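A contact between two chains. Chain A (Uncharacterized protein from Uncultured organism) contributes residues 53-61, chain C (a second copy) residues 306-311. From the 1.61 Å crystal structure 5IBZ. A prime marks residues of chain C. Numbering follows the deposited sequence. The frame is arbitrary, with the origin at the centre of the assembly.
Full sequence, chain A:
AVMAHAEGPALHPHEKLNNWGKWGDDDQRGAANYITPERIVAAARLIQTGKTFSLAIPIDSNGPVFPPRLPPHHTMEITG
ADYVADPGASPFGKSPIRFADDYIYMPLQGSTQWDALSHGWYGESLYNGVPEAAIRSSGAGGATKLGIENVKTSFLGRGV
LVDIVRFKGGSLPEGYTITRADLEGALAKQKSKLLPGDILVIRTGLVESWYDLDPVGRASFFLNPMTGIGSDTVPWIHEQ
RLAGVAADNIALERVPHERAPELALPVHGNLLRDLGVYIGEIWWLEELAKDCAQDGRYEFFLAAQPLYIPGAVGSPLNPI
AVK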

ATOM      1  N   PHE A  53       8.247 -29.447  -5.702  1.00  8.09           N
ATOM      2  CA  PHE A  53       8.079 -28.909  -4.363  1.00  8.14           C
ATOM      3  C   PHE A  53       8.197 -27.402  -4.379  1.00 10.84           C
ATOM      4  O   PHE A  53       9.174 -26.862  -4.899  1.00  9.21           O
ATOM      5  CB  PHE A  53       9.121 -29.478  -3.407  1.00  9.67           C
ATOM      6  CG  PHE A  53       9.101 -30.971  -3.347  1.00  8.96           C
ATOM      7  CD1 PHE A  53       8.247 -31.630  -2.489  1.00 13.58           C
ATOM      8  CD2 PHE A  53       9.909 -31.697  -4.178  1.00 10.66           C
ATOM      9  CE1 PHE A  53       8.217 -33.013  -2.459  1.00 14.58           C
ATOM     10  CE2 PHE A  53       9.876 -33.083  -4.158  1.00 13.41           C
ATOM     11  CZ  PHE A  53       9.029 -33.727  -3.306  1.00 12.74           C
ATOM     12  N   SER A  54       7.203 -26.724  -3.810  1.00  8.31           N
ATOM     13  CA  SER A  54       7.304 -25.276  -3.618  1.00  7.26           C
ATOM     14  C   SER A  54       8.112 -25.000  -2.370  1.00  8.30           C
ATOM     15  O   SER A  54       7.788 -25.514  -1.293  1.00  7.90           O
ATOM     16  CB  SER A  54       5.926 -24.639  -3.484  1.00  8.86           C
ATOM     17  OG  SER A  54       6.041 -23.330  -2.949  1.00  8.78           O
ATOM     18  N   LEU A  55       9.134 -24.151  -2.497  1.00  7.07           N
ATOM     19  CA  LEU A  55       9.962 -23.811  -1.354  1.00  7.30           C
ATOM     20  C   LEU A  55       9.615 -22.443  -0.755  1.00  8.75           C
ATOM     21  O   LEU A  55      10.463 -21.799  -0.140  1.00  7.96           O
ATOM     22  CB  LEU A  55      11.433 -23.843  -1.757  1.00  7.85           C
ATOM     23  CG  LEU A  55      11.871 -25.081  -2.542  1.00  8.09           C
ATOM     24  CD1 LEU A  55      13.372 -25.044  -2.860  1.00  7.92           C
ATOM     25  CD2 LEU A  55      11.543 -26.384  -1.813  1.00  8.10           C
ATOM     26  N   ALA A  56       8.371 -22.023  -0.923  1.00  8.21           N
ATOM     27  CA  ALA A  56       7.910 -20.743  -0.387  1.00  7.19           C
ATOM     28  C   ALA A  56       7.041 -20.910   0.851  1.00  8.59           C
ATOM     29  O   ALA A  56       6.289 -21.884   0.980  1.00  9.29           O
ATOM     30  CB  ALA A  56       7.125 -19.983  -1.427  1.00  9.91           C
ATOM     31  N   ILE A  57       7.101 -19.916   1.725  1.00  7.54           N
ATOM     32  CA  ILE A  57       6.074 -19.773   2.747  1.00  7.82           C
ATOM     33  C   ILE A  57       4.875 -19.042   2.150  1.00  7.89           C
ATOM     34  O   ILE A  57       4.986 -18.335   1.149  1.00  7.96           O
ATOM     35  CB  ILE A  57       6.572 -19.024   3.987  1.00  8.00           C
ATOM     36  CG1 ILE A  57       6.996 -17.587   3.669  1.00  9.14           C
ATOM     37  CG2 ILE A  57       7.675 -19.826   4.724  1.00  9.54           C
ATOM     38  CD1 ILE A  57       6.965 -16.726   4.911  1.00 10.14           C
ATOM     39  N   PRO A  58       3.712 -19.190   2.784  1.00  8.17           N
ATOM     40  CA  PRO A  58       2.575 -18.410   2.266  1.00  8.31           C
ATOM     41  C   PRO A  58       2.768 -16.905   2.428  1.00  8.42           C
ATOM     42  O   PRO A  58       3.241 -16.449   3.472  1.00  9.60           O
ATOM     43  CB  PRO A  58       1.392 -18.890   3.116  1.00  8.67           C
ATOM     44  CG  PRO A  58       1.958 -19.604   4.264  1.00 14.36           C
ATOM     45  CD  PRO A  58       3.355 -20.038   3.924  1.00  9.80           C
ATOM     46  N   ILE A  59       2.415 -16.153   1.396  1.00  8.33           N
ATOM     47  CA  ILE A  59       2.362 -14.699   1.474  1.00  8.48           C
ATOM     48  C   ILE A  59       1.036 -14.302   2.124  1.00  8.90           C
ATOM     49  O   ILE A  59      -0.033 -14.420   1.518  1.00 11.09           O
ATOM     50  CB  ILE A  59       2.511 -14.054   0.080  1.00  8.37           C
ATOM     51  CG1 ILE A  59       3.858 -14.442  -0.537  1.00  8.39           C
ATOM     52  CG2 ILE A  59       2.373 -12.548   0.193  1.00 10.39           C
ATOM     53  CD1 ILE A  59       4.092 -13.879  -1.919  1.00 11.98           C
ATOM     54  N   ASP A  60       1.119 -13.886   3.384  1.00  9.12           N
ATOM     55  CA  ASP A  60      -0.033 -13.469   4.179  1.00  9.99           C
ATOM     56  C   ASP A  60       0.531 -12.660   5.352  1.00  9.77           C
ATOM     57  O   ASP A  60       1.732 -12.360   5.363  1.00 12.94           O
ATOM     58  CB  ASP A  60      -0.904 -14.675   4.618  1.00 12.31           C
ATOM     59  CG  ASP A  60      -0.173 -15.669   5.498  1.00 15.01           C
ATOM     60  OD1 ASP A  60       0.772 -15.269   6.208  1.00 12.67           O
ATOM     61  OD2 ASP A  60      -0.553 -16.873   5.487  1.00 17.01           O
ATOM     62  N   SER A  61      -0.323 -12.249   6.285  1.00 10.22           N
ATOM     63  CA  SER A  61       0.125 -11.425   7.400  1.00 10.50           C
ATOM     64  C   SER A  61       0.615 -12.216   8.611  1.00 11.76           C
ATOM     65  O   SER A  61       0.927 -11.621   9.636  1.00 12.42           O
ATOM     66  CB  SER A  61      -1.009 -10.512   7.839  1.00 16.47           C
ATOM     67  OG  SER A  61      -1.476  -9.770   6.723  1.00 16.34           O
TER
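Chain C (306-311) PLYIPG

The centre of the contact is apolar and is built around Tyr308′, whose CA-to-CB bond points toward chain A and whose side chain, with chi1 in the t well, lies along the segment from Ala56 to Pro58. Pro58 covers one face of the phenol ring: its CB stands 4.0 Å from the centroid of the Tyr308′ ring and 19° off the ring normal, a CH-pi contact, while Pro58 CD comes within 3.7 Å of Tyr308′ CE2. Near the ring plane, at the edge, Ala56 O approaches Tyr308′ CD2 to 3.3 Å, and closer to the backbone Ala56 CB packs on Tyr308′ CB at 4.1 Å.

The next residue of chain A, Ile59, in an m,t rotamer, packs its CD1 against two residues of chain C, 4.0 Å from Leu307′ CB and 4.0 Å from Ile309′ CG1. Pro310′ continues the apolar surface, its CD lying 3.6 Å from Pro58 CB.

Chain C crosses this surface as an extended segment without regular secondary structure. Chain A leaves its strand after Ser54 and is likewise largely extended from Ala56 onward. The end-to-end directions of the touching parts differ by 56°, so the two backbones run close together only locally, with CA-CA distances of 5.3 Å for Pro58 and Tyr308′ and 4.8 Å for Ile59 and Ile309′. At this approach a single direct hydrogen bond joins the stretches, from Ile59 N to Tyr308′ O (2.8 Å), nearly linear at 172°.

Farther along, Ile59 O lies 3.4 Å from Pro310′ CD; proline has no amide hydrogen to offer it. A water instead donates to both Ile59 O (2.9 Å) and Pro310′ O (2.8 Å), bridging the backbones. Asp60 OD2 comes no closer to Pro310′ than van der Waals distance, 3.8 Å from its CG.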

ATOM      1  N   PRO C 306       2.911 -19.604  -9.964  1.00  8.40           N
ATOM      2  CA  PRO C 306       2.430 -18.400  -9.305  1.00  9.13           C
ATOM      3  C   PRO C 306       3.154 -18.180  -7.991  1.00 10.41           C
ATOM      4  O   PRO C 306       3.826 -19.082  -7.524  1.00 10.21           O
ATOM      5  CB  PRO C 306       0.956 -18.719  -9.060  1.00  8.92           C
ATOM      6  CG  PRO C 306       0.958 -20.189  -8.778  1.00  7.74           C
ATOM      7  CD  PRO C 306       2.057 -20.770  -9.659  1.00  9.57           C
ATOM      8  N   LEU C 307       3.026 -17.003  -7.397  1.00  8.66           N
ATOM      9  CA  LEU C 307       3.421 -16.837  -6.008  1.00  8.36           C
ATOM     10  C   LEU C 307       2.473 -17.623  -5.112  1.00  8.43           C
ATOM     11  O   LEU C 307       1.311 -17.863  -5.448  1.00 10.22           O
ATOM     12  CB  LEU C 307       3.421 -15.365  -5.611  1.00  9.57           C
ATOM     13  CG  LEU C 307       4.419 -14.465  -6.356  1.00  9.07           C
ATOM     14  CD1 LEU C 307       4.294 -13.056  -5.874  1.00 11.56           C
ATOM     15  CD2 LEU C 307       5.873 -14.921  -6.223  1.00 11.79           C
ATOM     16  N   TYR C 308       2.963 -18.003  -3.946  1.00  8.06           N
ATOM     17  CA  TYR C 308       2.171 -18.749  -2.995  1.00  8.24           C
ATOM     18  C   TYR C 308       1.401 -17.744  -2.145  1.00 10.06           C
ATOM     19  O   TYR C 308       1.908 -17.268  -1.138  1.00  9.63           O
ATOM     20  CB  TYR C 308       3.102 -19.625  -2.150  1.00  8.81           C
ATOM     21  CG  TYR C 308       2.479 -20.475  -1.073  1.00  8.94           C
ATOM     22  CD1 TYR C 308       1.104 -20.522  -0.874  1.00  9.09           C
ATOM     23  CD2 TYR C 308       3.283 -21.207  -0.212  1.00  9.41           C
ATOM     24  CE1 TYR C 308       0.548 -21.276   0.138  1.00 11.98           C
ATOM     25  CE2 TYR C 308       2.732 -21.986   0.812  1.00 10.79           C
ATOM     26  CZ  TYR C 308       1.368 -22.002   0.985  1.00 12.01           C
ATOM     27  OH  TYR C 308       0.790 -22.746   2.004  1.00 16.07           O
ATOM     28  N   ILE C 309       0.192 -17.394  -2.584  1.00  9.13           N
ATOM     29  CA  ILE C 309      -0.610 -16.389  -1.875  1.00  8.43           C
ATOM     30  C   ILE C 309      -1.963 -16.989  -1.488  1.00  8.50           C
ATOM     31  O   ILE C 309      -2.896 -17.016  -2.301  1.00  8.28           O
ATOM     32  CB  ILE C 309      -0.844 -15.098  -2.713  1.00  9.01           C
ATOM     33  CG1 ILE C 309       0.449 -14.592  -3.362  1.00 11.75           C
ATOM     34  CG2 ILE C 309      -1.445 -14.023  -1.837  1.00 10.06           C
ATOM     35  CD1 ILE C 309       0.227 -13.483  -4.410  1.00 12.36           C
ATOM     36  N   PRO C 310      -2.082 -17.492  -0.249  1.00  8.86           N
ATOM     37  CA  PRO C 310      -3.337 -18.162   0.107  1.00  8.98           C
ATOM     38  C   PRO C 310      -4.529 -17.202   0.076  1.00  9.05           C
ATOM     39  O   PRO C 310      -4.481 -16.068   0.560  1.00 10.37           O
ATOM     40  CB  PRO C 310      -3.069 -18.694   1.522  1.00 12.19           C
ATOM     41  CG  PRO C 310      -1.960 -17.851   2.052  1.00 15.28           C
ATOM     42  CD  PRO C 310      -1.106 -17.529   0.864  1.00 10.55           C
ATOM     43  N   GLY C 311      -5.605 -17.677  -0.534  1.00  8.92           N
ATOM     44  CA  GLY C 311      -6.824 -16.898  -0.624  1.00 10.35           C
ATOM     45  C   GLY C 311      -6.821 -15.889  -1.766  1.00  8.95           C
ATOM     46  O   GLY C 311      -7.795 -15.148  -1.920  1.00 10.44           O
TER
HETATM   47  O   HOH W   1      -2.896 -14.027   1.557  1.00 12.27           O